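Zinc-finger (Saccharomonospora viridis, PDB 3RMQ) is of unknown function but binds a zinc ion, as expected for a member of a zinc-finger family. Local coordinates at residues Ala89-Leu94 with Thr109-Val114; Thr63-Lys68 with Ala95-Cys100. The protein carries 1 engineered substitution. One frame throughout, in Å; residues are numbered along the deposited sequence.

Interaction 1. Residues Ala89-Leu94 with Thr109-Val114; sequences ALITRL and TGARMV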
# COMPACT_ATOMS: atom_id res chain seq x y z
N ALA A 89 2.13 3.63 -12.95
CA ALA A 89 0.84 3.39 -12.34
C ALA A 89 0.93 3.58 -10.83
O ALA A 89 0.06 4.20 -10.23
CB ALA A 89 0.34 1.95 -12.66
N LEU A 90 1.98 3.03 -10.22
CA LEU A 90 2.12 3.13 -8.75
C LEU A 90 2.46 4.53 -8.29
O LEU A 90 1.94 4.99 -7.31
CB LEU A 90 3.20 2.19 -8.24
CG LEU A 90 2.76 0.74 -8.40
CD1 LEU A 90 3.93 -0.19 -8.22
CD2 LEU A 90 1.71 0.48 -7.32
N ILE A 91 3.37 5.19 -9.00
CA ILE A 91 3.79 6.54 -8.63
C ILE A 91 2.62 7.48 -8.74
O ILE A 91 2.40 8.31 -7.85
CB ILE A 91 4.98 7.03 -9.50
CG1 ILE A 91 6.18 6.07 -9.33
CG2 ILE A 91 5.36 8.47 -9.14
CD1 ILE A 91 7.36 6.33 -10.35
N THR A 92 1.86 7.40 -9.81
CA THR A 92 0.78 8.37 -9.95
C THR A 92 -0.33 8.02 -8.94
O THR A 92 -1.01 8.91 -8.43
CB THR A 92 0.28 8.49 -11.41
OG1 THR A 92 -0.26 7.24 -11.83
CG2 THR A 92 1.44 8.90 -12.33
N ARG A 93 -0.48 6.74 -8.61
CA ARG A 93 -1.41 6.36 -7.55
C ARG A 93 -0.96 6.92 -6.17
O ARG A 93 -1.77 7.43 -5.40
CB ARG A 93 -1.56 4.83 -7.51
CG ARG A 93 -2.58 4.32 -6.51
CD ARG A 93 -2.77 2.75 -6.66
NE ARG A 93 -3.17 2.40 -8.02
CZ ARG A 93 -2.70 1.37 -8.74
NH1 ARG A 93 -1.79 0.55 -8.23
NH2 ARG A 93 -3.14 1.15 -9.98
N LEU A 94 0.35 6.86 -5.86
CA LEU A 94 0.84 7.43 -4.59
C LEU A 94 0.63 8.95 -4.56
O LEU A 94 0.35 9.52 -3.50
CB LEU A 94 2.33 7.16 -4.39
CG LEU A 94 2.97 7.67 -3.09
CD1 LEU A 94 2.30 7.04 -1.89
CD2 LEU A 94 4.46 7.34 -3.07
N THR A 109 10.20 8.46 -3.76
CA THR A 109 10.24 7.05 -4.10
C THR A 109 11.66 6.61 -4.41
O THR A 109 11.96 5.43 -4.32
CB THR A 109 9.39 6.72 -5.33
OG1 THR A 109 9.86 7.49 -6.45
CG2 THR A 109 7.90 7.00 -5.07
N GLY A 110 12.54 7.54 -4.80
CA GLY A 110 13.85 7.16 -5.27
C GLY A 110 13.75 6.35 -6.56
O GLY A 110 14.65 5.60 -6.91
N ALA A 111 12.63 6.49 -7.26
CA ALA A 111 12.31 5.58 -8.38
C ALA A 111 13.05 5.88 -9.69
O ALA A 111 13.15 5.00 -10.57
CB ALA A 111 10.82 5.62 -8.66
N ARG A 112 13.53 7.11 -9.85
CA ARG A 112 14.16 7.53 -11.10
C ARG A 112 15.50 8.19 -10.78
O ARG A 112 15.98 9.07 -11.51
CB ARG A 112 13.25 8.48 -11.87
CG ARG A 112 11.91 7.89 -12.28
CD ARG A 112 12.03 6.76 -13.34
NE ARG A 112 10.71 6.25 -13.75
CZ ARG A 112 10.08 5.21 -13.19
NH1 ARG A 112 10.65 4.52 -12.19
NH2 ARG A 112 8.88 4.87 -13.60
N MSE A 113 16.09 7.75 -9.69
CA MSE A 113 17.40 8.23 -9.26
C MSE A 113 18.32 7.04 -9.02
O MSE A 113 17.93 6.07 -8.37
CB MSE A 113 17.25 9.03 -7.97
CG MSE A 113 16.48 10.32 -8.12
SE MSE A 113 16.05 11.03 -6.38
CE MSE A 113 17.17 9.87 -5.27
N VAL A 114 19.55 7.12 -9.55
CA VAL A 114 20.54 6.05 -9.38
C VAL A 114 21.20 6.08 -8.00
O VAL A 114 20.71 5.48 -7.04
CB VAL A 114 21.65 6.15 -10.43
CG1 VAL A 114 22.42 7.46 -10.24
CG2 VAL A 114 22.58 4.96 -10.33
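Ile91 and Leu94 reach from the helix Ala89-Leu94 to the tail Thr109-Val114, which opens with an ST turn where helix 102-109 ends. Ile91 makes the largest single contribution. With CG1 anti to the carbonyl carbon (chi1 -60°) and the chain then extended, its CD1 is held out from the helix. It touches the CB of Ala111 at 3.9 Å, a side chain small enough for this close approach, and it lies 3.7 Å above the guanidinium plane of Arg112, displaced toward the rim on the NH2 side. Such a slim aliphatic tip can rest both against a methyl and on a flat charged face. One turn on, the CD2 of Leu94 meets the CG2 of Thr109 at 4.0 Å, the two side chains running past each other in opposite directions; the branched end of Leu94 serves Val105 and Ile64 as well. Thr109 divides its roles: its methyl packs, while OG1 is hydrogen-bonded to Val106 O and accepts from the N of Ala111 (3.1 Å). Gly110 supplies the positive phi that takes the chain out of the helix. Ile91, Leu94, Thr109 and Ala111 all also touch Trp86, which joins the two segments. The Arg112 side chain, bent at chi2, curls back over the preceding peptide, its NH1 giving one hydrogen bond to Trp86 O and another to the O of Ala111, 3.0 Å away and nearly in the guanidinium plane.

Interaction 2. Residues Thr63-Lys68 with Ala95-Cys100; sequences TIALAK and AEVLHC
Ile64, on the helix Thr63-Lys68, begins the contact with a branch methyl: its CG2 lies 4.4 Å from the CD1 of Leu98, a loose apolar touch. The other branch turns away from Ala95-Cys100, and the side chain also packs on Ile77 and Ala81 of helix 74-81 and on Trp86. A beta-branched residue suits this place because it can send its two arms to different neighbours.

Ala65 comes next, where the backbones approach most closely, its CA standing 7.0 Å from the CA of Val97. So short a side chain suits so near an approach: CB meets the CG1 of Val97 at 3.9 Å, methyl to methyl. CG1 is the branch of Val97 set anti to the backbone N (chi1 172°), and valine, forked at CB, brings it to the alanine without a long side chain.

Lys68, one turn beyond Ile64, lends only the root of its chain. Its CG touches the CD2 of Leu98 at 4.1 Å, the two side chains meeting at a slant, after which the chain bends at chi2 (72°) and runs on straight to the ammonium group. A long aliphatic stem suits an exposed margin, for it can shield a leucine while its charge stays at a distance. The fork of Leu98 is thereby divided, one methyl for Ile64 and the other for Lys68; the residue leaves helical geometry here (psi 163°) and packs also on Val105 and Leu108 of helix 102-109.

No hydrogen bond joins the two segments: this is apolar packing of the end of helix 88-97 and the turn that follows it against helix 60-69. The latter contains Cys62, which with His17, Cys36 and Cys59 binds the zinc ion; the Val97 side chain is about 5 Å from that of Cys36, so the contact places the end of helix 88-97 beside this three-cysteine, one-histidine zinc site.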
# COMPACT_ATOMS: atom_id res chain seq x y z
N THR A 63 2.15 0.80 1.64
CA THR A 63 3.24 0.79 2.65
C THR A 63 3.66 2.23 2.98
O THR A 63 3.81 2.59 4.14
CB THR A 63 4.49 -0.01 2.13
OG1 THR A 63 4.13 -1.38 1.83
CG2 THR A 63 5.64 -0.01 3.22
N ILE A 64 3.85 3.06 1.94
CA ILE A 64 4.24 4.45 2.11
C ILE A 64 3.06 5.24 2.72
O ILE A 64 3.27 6.06 3.61
CB ILE A 64 4.64 5.10 0.75
CG1 ILE A 64 5.90 4.44 0.18
CG2 ILE A 64 4.80 6.64 0.88
CD1 ILE A 64 6.98 4.27 1.15
N ALA A 65 1.84 5.00 2.24
CA ALA A 65 0.64 5.67 2.82
C ALA A 65 0.53 5.40 4.33
O ALA A 65 0.25 6.31 5.11
CB ALA A 65 -0.60 5.27 2.11
N LEU A 66 0.76 4.15 4.73
CA LEU A 66 0.74 3.77 6.16
C LEU A 66 1.83 4.51 6.95
O LEU A 66 1.55 5.13 8.02
CB LEU A 66 0.93 2.25 6.29
CG LEU A 66 0.94 1.72 7.73
CD1 LEU A 66 -0.32 2.17 8.51
CD2 LEU A 66 1.06 0.17 7.75
N ALA A 67 3.08 4.49 6.46
CA ALA A 67 4.13 5.27 7.15
C ALA A 67 3.71 6.73 7.32
O ALA A 67 3.90 7.33 8.36
CB ALA A 67 5.45 5.20 6.38
N LYS A 68 3.18 7.32 6.27
CA LYS A 68 2.79 8.72 6.33
C LYS A 68 1.67 8.92 7.38
O LYS A 68 1.75 9.86 8.21
CB LYS A 68 2.32 9.20 4.96
CG LYS A 68 1.92 10.68 4.91
CD LYS A 68 3.12 11.61 5.01
CE LYS A 68 2.64 13.07 5.00
NZ LYS A 68 3.74 14.05 5.03
N ALA A 95 0.81 9.61 -5.69
CA ALA A 95 0.62 11.07 -5.75
C ALA A 95 -0.83 11.48 -5.45
O ALA A 95 -1.09 12.62 -5.05
CB ALA A 95 1.07 11.65 -7.09
N GLU A 96 -1.76 10.57 -5.66
CA GLU A 96 -3.16 10.88 -5.38
C GLU A 96 -3.41 10.82 -3.87
O GLU A 96 -4.35 11.43 -3.37
CB GLU A 96 -4.08 9.90 -6.12
CG GLU A 96 -4.28 10.22 -7.61
CD GLU A 96 -5.11 11.51 -7.85
OE1 GLU A 96 -4.95 12.13 -8.93
OE2 GLU A 96 -5.92 11.90 -6.97
N VAL A 97 -2.54 10.11 -3.16
CA VAL A 97 -2.66 9.90 -1.72
C VAL A 97 -1.87 10.92 -0.92
O VAL A 97 -2.29 11.31 0.16
CB VAL A 97 -2.06 8.50 -1.31
CG1 VAL A 97 -1.98 8.36 0.20
CG2 VAL A 97 -2.84 7.37 -1.91
N LEU A 98 -0.69 11.30 -1.41
CA LEU A 98 0.14 12.26 -0.69
C LEU A 98 -0.31 13.68 -1.08
O LEU A 98 -1.02 13.86 -2.07
CB LEU A 98 1.62 12.04 -0.99
CG LEU A 98 2.13 10.64 -0.61
CD1 LEU A 98 3.63 10.59 -0.76
CD2 LEU A 98 1.76 10.31 0.79
N HIS A 99 0.07 14.68 -0.29
CA HIS A 99 -0.40 16.03 -0.59
C HIS A 99 0.69 16.94 -1.10
O HIS A 99 0.42 18.09 -1.44
CB HIS A 99 -1.09 16.62 0.62
CG HIS A 99 -2.46 16.07 0.82
ND1 HIS A 99 -2.91 15.61 2.04
CD2 HIS A 99 -3.48 15.89 -0.05
CE1 HIS A 99 -4.15 15.18 1.91
NE2 HIS A 99 -4.52 15.34 0.65
N CYS A 100 1.91 16.43 -1.18
CA CYS A 100 3.02 17.20 -1.72
C CYS A 100 2.98 17.23 -3.28
O CYS A 100 2.07 16.68 -3.89
CB CYS A 100 4.35 16.64 -1.19
SG CYS A 100 4.55 14.87 -1.45

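In the fold
The two contacts lie with their centres 12 Å apart in the helical part of the fold and share helix 88-97, interaction 1 using its earlier turns and interaction 2 its end. They also touch directly, Leu94 CD1 lying 3.8 Å from Ile64 CG2. Along the chain the order is 63-68, 89-94, 95-100, 109-114, so each interaction has one segment lying between the two of the other. Helix 88-97 is thus packed against helix 60-69 before it and the tail of helix 102-109 after it. Because helix 60-69 carries Cys62, the segment following helix 102-109 is connected, by way of Leu94 and Ile64, to the helix that carries a zinc ligand.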